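Local coordinates for protein dTDP-4-dehydrorhamnose reductase (Bacillus anthracis, PDB 3SC6) that catalyses the NADPH-dependent reduction of dTDP-4-dehydrorhamnose to dTDP-L-rhamnose, a step of the rhamnose biosynthetic pathway, and binds NADP in a Rossmann fold, at residues 147-153 / 207-213; 156-160 / 280-284. Residue numbers count along the deposited sequence, not the author numbering.

Interaction 1 of 2, residues 147-153 / 207-213; sequences KYFIVRT and YGTYHVS. With NAP (NADP nicotinamide-adenine-dinucleotide phosphate), chain G.
A buried pairing of parallel strands 148-153 and 208-211 continues the central sheet beyond strand 100-106, which hydrogen-bonds to the other edge of 147-153. The strand axes approach to 4.6 Å and cross at -23°. Phe149 pairs with Gly208, Ile150 with Thr209, Val151 with Tyr210 and Arg152 with His211. Hydrogen bonds run Gly208 N to Tyr148 O (3.1 Å), Ile150 N to Gly208 O (2.9 Å), Tyr210 N to Ile150 O (2.7 Å), Arg152 N to Tyr210 O (2.9 Å) and Val212 N to Arg152 O (2.9 Å). Phi/psi of 146/-165 calls for glycine at Gly208, since a CB would jam against Tyr207 O. Phe149 and Val151 face Leu201 of helix 191-202; Phe149 CZ meets Tyr207 CD1 at 3.8 Å. On the opposite face, Arg152 (m, t, t) extends so that NH1 donates to His211 NE2 (3.3 Å), while its NH2 pairs with Glu138. Thr153 O lies 3.4 Å from NAP C5N, bringing the C-terminal edge of the parallel strands to the nicotinamide, as in Rossmann-fold reductases.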
ATOM      1  N   LYS A 147     -19.665  -3.965   1.207  1.00 40.15           N
ATOM      2  CA  LYS A 147     -19.180  -3.489   2.500  1.00 40.74           C
ATOM      3  C   LYS A 147     -17.677  -3.515   2.346  1.00 40.03           C
ATOM      4  O   LYS A 147     -17.023  -4.467   2.765  1.00 39.94           O
ATOM      5  CB  LYS A 147     -19.599  -4.407   3.643  1.00 41.70           C
ATOM      6  CG  LYS A 147     -21.092  -4.554   3.858  1.00 44.65           C
ATOM      7  CD  LYS A 147     -21.352  -5.507   5.024  1.00 49.09           C
ATOM      8  CE  LYS A 147     -22.832  -5.695   5.294  1.00 54.44           C
ATOM      9  NZ  LYS A 147     -23.066  -6.618   6.448  1.00 58.68           N
ATOM     10  N   TYR A 148     -17.128  -2.469   1.738  1.00 38.42           N
ATOM     11  CA  TYR A 148     -15.693  -2.401   1.511  1.00 37.74           C
ATOM     12  C   TYR A 148     -15.082  -1.014   1.610  1.00 37.69           C
ATOM     13  O   TYR A 148     -15.772   0.001   1.591  1.00 38.51           O
ATOM     14  CB  TYR A 148     -15.389  -2.927   0.098  1.00 37.21           C
ATOM     15  CG  TYR A 148     -16.113  -2.140  -0.970  1.00 37.07           C
ATOM     16  CD1 TYR A 148     -15.606  -0.932  -1.430  1.00 39.50           C
ATOM     17  CD2 TYR A 148     -17.301  -2.600  -1.523  1.00 36.93           C
ATOM     18  CE1 TYR A 148     -16.265  -0.198  -2.395  1.00 38.91           C
ATOM     19  CE2 TYR A 148     -17.968  -1.868  -2.499  1.00 35.29           C
ATOM     20  CZ  TYR A 148     -17.438  -0.669  -2.929  1.00 37.33           C
ATOM     21  OH  TYR A 148     -18.077   0.075  -3.893  1.00 40.43           O
ATOM     22  N   PHE A 149     -13.759  -1.009   1.691  1.00 37.65           N
ATOM     23  CA  PHE A 149     -12.972   0.196   1.770  1.00 37.79           C
ATOM     24  C   PHE A 149     -11.797   0.007   0.829  1.00 38.46           C
ATOM     25  O   PHE A 149     -10.894  -0.778   1.119  1.00 37.92           O
ATOM     26  CB  PHE A 149     -12.393   0.415   3.171  1.00 37.79           C
ATOM     27  CG  PHE A 149     -13.414   0.531   4.252  1.00 36.03           C
ATOM     28  CD1 PHE A 149     -13.946   1.754   4.585  1.00 33.75           C
ATOM     29  CD2 PHE A 149     -13.805  -0.580   4.972  1.00 34.61           C
ATOM     30  CE1 PHE A 149     -14.872   1.863   5.600  1.00 34.32           C
ATOM     31  CE2 PHE A 149     -14.728  -0.472   5.988  1.00 33.74           C
ATOM     32  CZ  PHE A 149     -15.262   0.747   6.299  1.00 32.08           C
ATOM     33  N   ILE A 150     -11.813   0.680  -0.314  1.00 39.87           N
ATOM     34  CA  ILE A 150     -10.704   0.564  -1.251  1.00 40.48           C
ATOM     35  C   ILE A 150      -9.731   1.636  -0.793  1.00 40.94           C
ATOM     36  O   ILE A 150     -10.020   2.824  -0.906  1.00 41.97           O
ATOM     37  CB  ILE A 150     -11.126   0.772  -2.713  1.00 40.53           C
ATOM     38  CG1 ILE A 150     -12.128  -0.307  -3.125  1.00 42.19           C
ATOM     39  CG2 ILE A 150      -9.926   0.687  -3.620  1.00 40.33           C
ATOM     40  CD1 ILE A 150     -12.581  -0.208  -4.561  1.00 44.08           C
ATOM     41  N   VAL A 151      -8.598   1.214  -0.240  1.00 41.38           N
ATOM     42  CA  VAL A 151      -7.596   2.152   0.249  1.00 42.18           C
ATOM     43  C   VAL A 151      -6.336   2.204  -0.620  1.00 43.49           C
ATOM     44  O   VAL A 151      -5.476   1.329  -0.549  1.00 43.76           O
ATOM     45  CB  VAL A 151      -7.194   1.823   1.712  1.00 42.28           C
ATOM     46  CG1 VAL A 151      -6.114   2.775   2.196  1.00 40.41           C
ATOM     47  CG2 VAL A 151      -8.414   1.888   2.631  1.00 40.22           C
ATOM     48  N   ARG A 152      -6.238   3.246  -1.438  1.00 44.79           N
ATOM     49  CA  ARG A 152      -5.092   3.439  -2.315  1.00 45.86           C
ATOM     50  C   ARG A 152      -4.006   4.167  -1.546  1.00 47.03           C
ATOM     51  O   ARG A 152      -4.276   5.178  -0.892  1.00 46.55           O
ATOM     52  CB  ARG A 152      -5.505   4.271  -3.519  1.00 46.20           C
ATOM     53  CG  ARG A 152      -6.519   3.598  -4.396  1.00 46.91           C
ATOM     54  CD  ARG A 152      -7.075   4.543  -5.420  1.00 47.53           C
ATOM     55  NE  ARG A 152      -8.055   3.886  -6.271  1.00 47.29           N
ATOM     56  CZ  ARG A 152      -8.831   4.519  -7.141  1.00 48.56           C
ATOM     57  NH1 ARG A 152      -8.799   5.843  -7.222  1.00 50.92           N
ATOM     58  NH2 ARG A 152      -9.692   3.836  -7.882  1.00 48.68           N
ATOM     59  N   THR A 153      -2.784   3.647  -1.618  1.00 48.35           N
ATOM     60  CA  THR A 153      -1.650   4.248  -0.937  1.00 49.98           C
ATOM     61  C   THR A 153      -0.501   4.292  -1.942  1.00 51.40           C
ATOM     62  O   THR A 153      -0.686   3.901  -3.095  1.00 52.02           O
ATOM     63  CB  THR A 153      -1.242   3.450   0.300  1.00 49.59           C
ATOM     64  OG1 THR A 153      -0.225   4.159   1.018  1.00 51.89           O
ATOM     65  CG2 THR A 153      -0.751   2.060  -0.094  1.00 49.77           C
ATOM     66  N   TYR A 207     -18.233   3.129   3.844  1.00 39.64           N
ATOM     67  CA  TYR A 207     -17.625   2.428   2.716  1.00 38.82           C
ATOM     68  C   TYR A 207     -17.325   3.338   1.534  1.00 38.59           C
ATOM     69  O   TYR A 207     -17.923   4.392   1.384  1.00 38.51           O
ATOM     70  CB  TYR A 207     -18.520   1.282   2.244  1.00 39.32           C
ATOM     71  CG  TYR A 207     -19.011   0.386   3.362  1.00 39.04           C
ATOM     72  CD1 TYR A 207     -18.142  -0.428   4.064  1.00 40.46           C
ATOM     73  CD2 TYR A 207     -20.364   0.274   3.627  1.00 37.97           C
ATOM     74  CE1 TYR A 207     -18.599  -1.254   5.073  1.00 41.90           C
ATOM     75  CE2 TYR A 207     -20.831  -0.562   4.616  1.00 40.40           C
ATOM     76  CZ  TYR A 207     -19.947  -1.322   5.337  1.00 41.57           C
ATOM     77  OH  TYR A 207     -20.416  -2.157   6.324  1.00 43.40           O
ATOM     78  N   GLY A 208     -16.387   2.914   0.696  1.00 38.43           N
ATOM     79  CA  GLY A 208     -16.010   3.684  -0.473  1.00 38.22           C
ATOM     80  C   GLY A 208     -14.542   3.557  -0.799  1.00 38.04           C
ATOM     81  O   GLY A 208     -13.862   2.666  -0.295  1.00 37.08           O
ATOM     82  N   THR A 209     -14.062   4.465  -1.648  1.00 38.81           N
ATOM     83  CA  THR A 209     -12.673   4.489  -2.071  1.00 39.72           C
ATOM     84  C   THR A 209     -11.979   5.642  -1.352  1.00 40.83           C
ATOM     85  O   THR A 209     -12.490   6.752  -1.340  1.00 41.49           O
ATOM     86  CB  THR A 209     -12.563   4.697  -3.599  1.00 40.05           C
ATOM     87  OG1 THR A 209     -13.291   3.670  -4.284  1.00 41.05           O
ATOM     88  CG2 THR A 209     -11.121   4.673  -4.038  1.00 39.27           C
ATOM     89  N   TYR A 210     -10.814   5.370  -0.766  1.00 41.37           N
ATOM     90  CA  TYR A 210     -10.041   6.376  -0.029  1.00 41.68           C
ATOM     91  C   TYR A 210      -8.558   6.428  -0.349  1.00 43.08           C
ATOM     92  O   TYR A 210      -7.906   5.385  -0.466  1.00 42.78           O
ATOM     93  CB  TYR A 210     -10.107   6.071   1.463  1.00 40.68           C
ATOM     94  CG  TYR A 210     -11.449   6.212   2.120  1.00 38.93           C
ATOM     95  CD1 TYR A 210     -11.770   7.367   2.820  1.00 36.84           C
ATOM     96  CD2 TYR A 210     -12.389   5.195   2.060  1.00 36.75           C
ATOM     97  CE1 TYR A 210     -12.979   7.507   3.447  1.00 37.66           C
ATOM     98  CE2 TYR A 210     -13.618   5.326   2.680  1.00 37.92           C
ATOM     99  CZ  TYR A 210     -13.907   6.493   3.373  1.00 38.44           C
ATOM    100  OH  TYR A 210     -15.119   6.651   3.997  1.00 35.77           O
ATOM    101  N   HIS A 211      -8.016   7.639  -0.481  1.00 45.25           N
ATOM    102  CA  HIS A 211      -6.596   7.780  -0.747  1.00 46.72           C
ATOM    103  C   HIS A 211      -5.923   8.065   0.586  1.00 47.80           C
ATOM    104  O   HIS A 211      -6.168   9.104   1.196  1.00 49.06           O
ATOM    105  CB  HIS A 211      -6.238   8.891  -1.736  1.00 47.93           C
ATOM    106  CG  HIS A 211      -6.787   8.694  -3.110  1.00 48.06           C
ATOM    107  ND1 HIS A 211      -6.956   9.726  -4.002  1.00 49.76           N
ATOM    108  CD2 HIS A 211      -7.289   7.592  -3.713  1.00 48.53           C
ATOM    109  CE1 HIS A 211      -7.466   9.251  -5.124  1.00 48.96           C
ATOM    110  NE2 HIS A 211      -7.691   7.964  -4.970  1.00 46.32           N
ATOM    111  N   VAL A 212      -5.085   7.138   1.038  1.00 48.64           N
ATOM    112  CA  VAL A 212      -4.380   7.296   2.303  1.00 49.90           C
ATOM    113  C   VAL A 212      -2.878   7.296   2.068  1.00 51.42           C
ATOM    114  O   VAL A 212      -2.299   6.290   1.646  1.00 51.49           O
ATOM    115  CB  VAL A 212      -4.730   6.173   3.285  1.00 49.60           C
ATOM    116  CG1 VAL A 212      -3.971   6.362   4.593  1.00 48.62           C
ATOM    117  CG2 VAL A 212      -6.231   6.145   3.534  1.00 48.83           C
ATOM    118  N   SER A 213      -2.256   8.437   2.343  1.00 53.55           N
ATOM    119  CA  SER A 213      -0.825   8.616   2.175  1.00 54.97           C
ATOM    120  C   SER A 213      -0.417   9.771   3.043  1.00 56.85           C
ATOM    121  O   SER A 213      -1.269  10.525   3.503  1.00 57.93           O
ATOM    122  CB  SER A 213      -0.493   8.982   0.730  1.00 55.03           C
ATOM    123  OG  SER A 213      -0.924   7.984  -0.171  1.00 58.53           O
TER
HETATM  124  PA  NAP G 285       4.495  -7.155  -0.075  1.00 60.45           P
HETATM  125  O1A NAP G 285       4.899  -7.765  -1.395  1.00 59.85           O
HETATM  126  O2A NAP G 285       5.474  -7.173   1.078  1.00 58.79           O
HETATM  127  O5B NAP G 285       3.126  -7.839   0.425  1.00 59.65           O
HETATM  128  C5B NAP G 285       2.362  -8.704  -0.409  1.00 59.18           C
HETATM  129  C4B NAP G 285       2.296 -10.083   0.238  1.00 58.22           C
HETATM  130  O4B NAP G 285       1.342 -10.903  -0.454  1.00 57.98           O
HETATM  131  C3B NAP G 285       3.642 -10.805   0.189  1.00 57.50           C
HETATM  132  O3B NAP G 285       4.082 -11.192   1.493  1.00 55.08           O
HETATM  133  C2B NAP G 285       3.383 -12.031  -0.658  1.00 57.55           C
HETATM  134  O2B NAP G 285       4.123 -13.164  -0.205  1.00 58.30           O
HETATM  135  C1B NAP G 285       1.878 -12.224  -0.516  1.00 56.91           C
HETATM  136  N9A NAP G 285       1.316 -13.088  -1.590  1.00 54.53           N
HETATM  137  C8A NAP G 285       1.807 -13.290  -2.827  1.00 52.90           C
HETATM  138  N7A NAP G 285       1.009 -14.172  -3.472  1.00 52.32           N
HETATM  139  C5A NAP G 285       0.025 -14.525  -2.624  1.00 51.54           C
HETATM  140  C6A NAP G 285      -1.139 -15.439  -2.714  1.00 49.70           C
HETATM  141  N6A NAP G 285      -1.386 -16.135  -3.850  1.00 48.31           N
HETATM  142  N1A NAP G 285      -1.948 -15.552  -1.636  1.00 49.94           N
HETATM  143  C2A NAP G 285      -1.696 -14.855  -0.510  1.00 52.23           C
HETATM  144  N3A NAP G 285      -0.640 -14.022  -0.409  1.00 52.47           N
HETATM  145  C4A NAP G 285       0.225 -13.844  -1.441  1.00 52.90           C
HETATM  146  O3  NAP G 285       4.023  -5.632  -0.339  1.00 61.63           O
HETATM  147  PN  NAP G 285       3.179  -4.768   0.740  1.00 61.32           P
HETATM  148  O1N NAP G 285       3.591  -3.322   0.592  1.00 62.92           O
HETATM  149  O2N NAP G 285       3.212  -5.438   2.091  1.00 59.73           O
HETATM  150  O5D NAP G 285       1.677  -4.904   0.192  1.00 65.90           O
HETATM  151  C5D NAP G 285       0.627  -4.107   0.740  1.00 67.98           C
HETATM  152  C4D NAP G 285      -0.336  -3.658  -0.358  1.00 68.93           C
HETATM  153  O4D NAP G 285      -0.097  -2.282  -0.694  1.00 69.89           O
HETATM  154  C3D NAP G 285      -0.194  -4.464  -1.645  1.00 68.88           C
HETATM  155  O3D NAP G 285      -1.459  -5.008  -2.029  1.00 67.59           O
HETATM  156  C2D NAP G 285       0.297  -3.481  -2.686  1.00 68.85           C
HETATM  157  O2D NAP G 285      -0.324  -3.740  -3.945  1.00 66.20           O
HETATM  158  C1D NAP G 285      -0.082  -2.117  -2.118  1.00 70.70           C
HETATM  159  N1N NAP G 285       0.840  -1.039  -2.507  1.00 73.35           N
HETATM  160  C2N NAP G 285       2.140  -1.110  -2.173  1.00 75.20           C
HETATM  161  C3N NAP G 285       3.025  -0.093  -2.531  1.00 76.06           C
HETATM  162  C7N NAP G 285       4.476  -0.204  -2.145  1.00 76.52           C
HETATM  163  O7N NAP G 285       4.864  -1.221  -1.589  1.00 76.95           O
HETATM  164  N7N NAP G 285       5.316   0.796  -2.407  1.00 77.08           N
HETATM  165  C4N NAP G 285       2.544   1.006  -3.236  1.00 75.71           C
HETATM  166  C5N NAP G 285       1.199   1.059  -3.563  1.00 74.59           C
HETATM  167  C6N NAP G 285       0.360   0.018  -3.181  1.00 74.04           C
HETATM  168  P2B NAP G 285       5.405 -13.691  -1.029  1.00 58.86           P
HETATM  169  O1X NAP G 285       6.023 -14.695  -0.087  1.00 60.87           O
HETATM  170  O2X NAP G 285       4.831 -14.295  -2.289  1.00 60.63           O
HETATM  171  O3X NAP G 285       6.236 -12.453  -1.264  1.00 57.85           O

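Interaction 2 of 2, residues 156-160 / 280-284; sequences LYGKY and FFIET. With NAP (NADP nicotinamide-adenine-dinucleotide phosphate), chain G.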
ATOM      1  N   LEU A 156       4.965   3.101  -0.046  1.00 55.13           N
ATOM      2  CA  LEU A 156       4.803   2.508   1.265  1.00 55.12           C
ATOM      3  C   LEU A 156       6.104   1.865   1.755  1.00 55.97           C
ATOM      4  O   LEU A 156       6.813   1.222   0.981  1.00 55.91           O
ATOM      5  CB  LEU A 156       3.686   1.463   1.182  1.00 54.27           C
ATOM      6  CG  LEU A 156       3.224   0.756   2.449  1.00 54.38           C
ATOM      7  CD1 LEU A 156       2.701   1.769   3.451  1.00 53.13           C
ATOM      8  CD2 LEU A 156       2.144  -0.250   2.102  1.00 54.23           C
ATOM      9  N   TYR A 157       6.418   2.057   3.037  1.00 56.73           N
ATOM     10  CA  TYR A 157       7.627   1.489   3.638  1.00 57.94           C
ATOM     11  C   TYR A 157       7.369   1.311   5.129  1.00 59.35           C
ATOM     12  O   TYR A 157       6.728   2.162   5.749  1.00 59.73           O
ATOM     13  CB  TYR A 157       8.834   2.405   3.440  1.00 58.29           C
ATOM     14  CG  TYR A 157       8.744   3.719   4.175  1.00 57.75           C
ATOM     15  CD1 TYR A 157       8.120   4.819   3.610  1.00 57.12           C
ATOM     16  CD2 TYR A 157       9.309   3.861   5.436  1.00 58.13           C
ATOM     17  CE1 TYR A 157       8.047   6.024   4.291  1.00 58.49           C
ATOM     18  CE2 TYR A 157       9.245   5.053   6.121  1.00 57.62           C
ATOM     19  CZ  TYR A 157       8.615   6.133   5.551  1.00 57.92           C
ATOM     20  OH  TYR A 157       8.556   7.321   6.243  1.00 54.60           O
ATOM     21  N   GLY A 158       7.868   0.219   5.705  1.00 61.00           N
ATOM     22  CA  GLY A 158       7.672  -0.052   7.132  1.00 62.29           C
ATOM     23  C   GLY A 158       8.879  -0.621   7.855  1.00 64.07           C
ATOM     24  O   GLY A 158       9.990  -0.627   7.331  1.00 64.25           O
ATOM     25  N   LYS A 159       8.645  -1.101   9.073  1.00 65.72           N
ATOM     26  CA  LYS A 159       9.702  -1.678   9.895  1.00 67.64           C
ATOM     27  C   LYS A 159      10.266  -2.967   9.336  1.00 68.35           C
ATOM     28  O   LYS A 159      11.476  -3.196   9.375  1.00 69.65           O
ATOM     29  CB  LYS A 159       9.179  -2.030  11.297  1.00 68.85           C
ATOM     30  CG  LYS A 159       8.662  -0.891  12.142  1.00 70.54           C
ATOM     31  CD  LYS A 159       8.249  -1.421  13.516  1.00 72.93           C
ATOM     32  CE  LYS A 159       7.758  -0.313  14.430  1.00 74.92           C
ATOM     33  NZ  LYS A 159       6.568   0.397  13.875  1.00 75.80           N
ATOM     34  N   TYR A 160       9.384  -3.809   8.815  1.00 67.97           N
ATOM     35  CA  TYR A 160       9.792  -5.098   8.285  1.00 68.96           C
ATOM     36  C   TYR A 160       9.973  -5.125   6.776  1.00 68.39           C
ATOM     37  O   TYR A 160       9.366  -4.342   6.050  1.00 67.21           O
ATOM     38  CB  TYR A 160       8.760  -6.132   8.728  1.00 69.31           C
ATOM     39  CG  TYR A 160       8.537  -6.070  10.224  1.00 70.74           C
ATOM     40  CD1 TYR A 160       9.337  -6.779  11.105  1.00 73.08           C
ATOM     41  CD2 TYR A 160       7.534  -5.269  10.752  1.00 70.43           C
ATOM     42  CE1 TYR A 160       9.134  -6.699  12.470  1.00 74.06           C
ATOM     43  CE2 TYR A 160       7.326  -5.184  12.107  1.00 71.57           C
ATOM     44  CZ  TYR A 160       8.123  -5.898  12.962  1.00 72.97           C
ATOM     45  OH  TYR A 160       7.904  -5.805  14.312  1.00 74.34           O
ATOM     46  N   PHE A 280       9.502   6.747  12.088  1.00 75.52           N
ATOM     47  CA  PHE A 280      10.097   5.511  11.594  1.00 74.86           C
ATOM     48  C   PHE A 280      11.374   5.225  12.371  1.00 76.67           C
ATOM     49  O   PHE A 280      11.571   4.116  12.866  1.00 77.03           O
ATOM     50  CB  PHE A 280      10.421   5.592  10.107  1.00 73.50           C
ATOM     51  CG  PHE A 280      11.174   4.403   9.604  1.00 73.00           C
ATOM     52  CD1 PHE A 280      10.510   3.274   9.167  1.00 73.08           C
ATOM     53  CD2 PHE A 280      12.561   4.411   9.583  1.00 74.13           C
ATOM     54  CE1 PHE A 280      11.213   2.173   8.714  1.00 73.64           C
ATOM     55  CE2 PHE A 280      13.270   3.316   9.129  1.00 74.42           C
ATOM     56  CZ  PHE A 280      12.596   2.194   8.693  1.00 74.12           C
ATOM     57  N   PHE A 281      12.251   6.223  12.462  1.00 78.05           N
ATOM     58  CA  PHE A 281      13.507   6.062  13.194  1.00 80.17           C
ATOM     59  C   PHE A 281      13.245   5.891  14.683  1.00 81.69           C
ATOM     60  O   PHE A 281      13.911   5.100  15.347  1.00 83.17           O
ATOM     61  CB  PHE A 281      14.451   7.254  12.981  1.00 81.26           C
ATOM     62  CG  PHE A 281      14.932   7.417  11.562  1.00 80.97           C
ATOM     63  CD1 PHE A 281      16.083   6.770  11.132  1.00 81.82           C
ATOM     64  CD2 PHE A 281      14.259   8.236  10.670  1.00 80.35           C
ATOM     65  CE1 PHE A 281      16.539   6.922   9.834  1.00 81.14           C
ATOM     66  CE2 PHE A 281      14.712   8.391   9.369  1.00 78.96           C
ATOM     67  CZ  PHE A 281      15.852   7.734   8.953  1.00 79.79           C
ATOM     68  N   ILE A 282      12.270   6.635  15.201  1.00 82.21           N
ATOM     69  CA  ILE A 282      11.916   6.569  16.621  1.00 83.91           C
ATOM     70  C   ILE A 282      11.507   5.165  17.052  1.00 84.24           C
ATOM     71  O   ILE A 282      11.929   4.681  18.105  1.00 85.64           O
ATOM     72  CB  ILE A 282      10.763   7.543  16.971  1.00 83.87           C
ATOM     73  CG1 ILE A 282      11.184   8.992  16.716  1.00 84.08           C
ATOM     74  CG2 ILE A 282      10.372   7.394  18.429  1.00 85.05           C
ATOM     75  CD1 ILE A 282      10.101  10.007  17.033  1.00 84.40           C
ATOM     76  N   GLU A 283      10.699   4.510  16.224  1.00 83.00           N
ATOM     77  CA  GLU A 283      10.221   3.162  16.520  1.00 83.54           C
ATOM     78  C   GLU A 283      11.201   2.031  16.169  1.00 84.18           C
ATOM     79  O   GLU A 283      11.153   0.965  16.782  1.00 85.13           O
ATOM     80  CB  GLU A 283       8.870   2.932  15.836  1.00 81.72           C
ATOM     81  CG  GLU A 283       7.780   3.885  16.319  1.00 81.68           C
ATOM     82  CD  GLU A 283       6.444   3.669  15.628  1.00 80.39           C
ATOM     83  OE1 GLU A 283       6.372   2.847  14.693  1.00 78.57           O
ATOM     84  OE2 GLU A 283       5.463   4.335  16.018  1.00 81.75           O
ATOM     85  N   THR A 284      12.086   2.259  15.202  1.00 84.20           N
ATOM     86  CA  THR A 284      13.056   1.234  14.805  1.00 85.03           C
ATOM     87  C   THR A 284      14.479   1.577  15.243  1.00 87.49           C
ATOM     88  O   THR A 284      15.439   1.314  14.516  1.00 87.65           O
ATOM     89  CB  THR A 284      13.048   1.020  13.281  1.00 83.09           C
ATOM     90  OG1 THR A 284      13.395   2.242  12.618  1.00 81.87           O
ATOM     91  CG2 THR A 284      11.681   0.570  12.818  1.00 81.66           C
TER
HETATM   92  PA  NAP G 285       4.495  -7.155  -0.075  1.00 60.45           P
HETATM   93  O1A NAP G 285       4.899  -7.765  -1.395  1.00 59.85           O
HETATM   94  O2A NAP G 285       5.474  -7.173   1.078  1.00 58.79           O
HETATM   95  O5B NAP G 285       3.126  -7.839   0.425  1.00 59.65           O
HETATM   96  C5B NAP G 285       2.362  -8.704  -0.409  1.00 59.18           C
HETATM   97  C4B NAP G 285       2.296 -10.083   0.238  1.00 58.22           C
HETATM   98  O4B NAP G 285       1.342 -10.903  -0.454  1.00 57.98           O
HETATM   99  C3B NAP G 285       3.642 -10.805   0.189  1.00 57.50           C
HETATM  100  O3B NAP G 285       4.082 -11.192   1.493  1.00 55.08           O
HETATM  101  C2B NAP G 285       3.383 -12.031  -0.658  1.00 57.55           C
HETATM  102  O2B NAP G 285       4.123 -13.164  -0.205  1.00 58.30           O
HETATM  103  C1B NAP G 285       1.878 -12.224  -0.516  1.00 56.91           C
HETATM  104  N9A NAP G 285       1.316 -13.088  -1.590  1.00 54.53           N
HETATM  105  C8A NAP G 285       1.807 -13.290  -2.827  1.00 52.90           C
HETATM  106  N7A NAP G 285       1.009 -14.172  -3.472  1.00 52.32           N
HETATM  107  C5A NAP G 285       0.025 -14.525  -2.624  1.00 51.54           C
HETATM  108  C6A NAP G 285      -1.139 -15.439  -2.714  1.00 49.70           C
HETATM  109  N6A NAP G 285      -1.386 -16.135  -3.850  1.00 48.31           N
HETATM  110  N1A NAP G 285      -1.948 -15.552  -1.636  1.00 49.94           N
HETATM  111  C2A NAP G 285      -1.696 -14.855  -0.510  1.00 52.23           C
HETATM  112  N3A NAP G 285      -0.640 -14.022  -0.409  1.00 52.47           N
HETATM  113  C4A NAP G 285       0.225 -13.844  -1.441  1.00 52.90           C
HETATM  114  O3  NAP G 285       4.023  -5.632  -0.339  1.00 61.63           O
HETATM  115  PN  NAP G 285       3.179  -4.768   0.740  1.00 61.32           P
HETATM  116  O1N NAP G 285       3.591  -3.322   0.592  1.00 62.92           O
HETATM  117  O2N NAP G 285       3.212  -5.438   2.091  1.00 59.73           O
HETATM  118  O5D NAP G 285       1.677  -4.904   0.192  1.00 65.90           O
HETATM  119  C5D NAP G 285       0.627  -4.107   0.740  1.00 67.98           C
HETATM  120  C4D NAP G 285      -0.336  -3.658  -0.358  1.00 68.93           C
HETATM  121  O4D NAP G 285      -0.097  -2.282  -0.694  1.00 69.89           O
HETATM  122  C3D NAP G 285      -0.194  -4.464  -1.645  1.00 68.88           C
HETATM  123  O3D NAP G 285      -1.459  -5.008  -2.029  1.00 67.59           O
HETATM  124  C2D NAP G 285       0.297  -3.481  -2.686  1.00 68.85           C
HETATM  125  O2D NAP G 285      -0.324  -3.740  -3.945  1.00 66.20           O
HETATM  126  C1D NAP G 285      -0.082  -2.117  -2.118  1.00 70.70           C
HETATM  127  N1N NAP G 285       0.840  -1.039  -2.507  1.00 73.35           N
HETATM  128  C2N NAP G 285       2.140  -1.110  -2.173  1.00 75.20           C
HETATM  129  C3N NAP G 285       3.025  -0.093  -2.531  1.00 76.06           C
HETATM  130  C7N NAP G 285       4.476  -0.204  -2.145  1.00 76.52           C
HETATM  131  O7N NAP G 285       4.864  -1.221  -1.589  1.00 76.95           O
HETATM  132  N7N NAP G 285       5.316   0.796  -2.407  1.00 77.08           N
HETATM  133  C4N NAP G 285       2.544   1.006  -3.236  1.00 75.71           C
HETATM  134  C5N NAP G 285       1.199   1.059  -3.563  1.00 74.59           C
HETATM  135  C6N NAP G 285       0.360   0.018  -3.181  1.00 74.04           C
HETATM  136  P2B NAP G 285       5.405 -13.691  -1.029  1.00 58.86           P
HETATM  137  O1X NAP G 285       6.023 -14.695  -0.087  1.00 60.87           O
HETATM  138  O2X NAP G 285       4.831 -14.295  -2.289  1.00 60.63           O
HETATM  139  O3X NAP G 285       6.236 -12.453  -1.264  1.00 57.85           O
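Charge pairing gives the shortest link between the segment that runs out of strand 148-157 and the last turn of helix 273-283. Lys159 NZ donates to Glu283 OE1 at 2.6 Å, a hydrogen-bonded salt bridge, and both atoms also bond to the hydroxyl of Tyr190. The second carboxylate oxygen of Glu283 pairs with Arg279, one turn back on the helix. The aromatic contact lies deeper: the Tyr157 ring presents its edge to the face of Phe280 in an offset edge-to-face arrangement, with centroids 5.6 Å apart and planes at 62°, and Tyr157 CE2 comes within 3.7 Å of Phe280 CD1. Val165 of helix 164-172 touches both side chains. Helix 273-283 thus packs against the end of a Rossmann-sheet strand whose Leu156 N stands 3.3 Å from N7N of the NAP carboxamide. Apolar and backbone contacts complete the join. Lys159 CG rests 3.4 Å from Thr284 CG2, and the edge of Phe280 meets the Gly158 carbonyl, with CE1 3.4 Å from O. Where the helix stops, Phe280 O accepts from both Thr284 N (3.0 Å) and Thr284 OG1 (2.6 Å).

In the fold
A single strand can serve quite different contacts along its length, and strand 148-157 illustrates this. Interaction 1 uses its first part deep in the sheet, where regular backbone hydrogen bonding dominates and buries 736 Å² between the segments. Interaction 2 takes up the chain where the strand runs out; it is only partly buried, covers 268 Å², and depends on side chains, a salt bridge and a ring pair, to meet a helix from the chain's C-terminal end. The centres of interactions 1 and 2 are about 22 Å apart. They lie on opposite sides of the chain's centre, and their segments alternate along the sequence. Both reach the nicotinamide end of NADP, through Thr153 in one and Leu156 in the other.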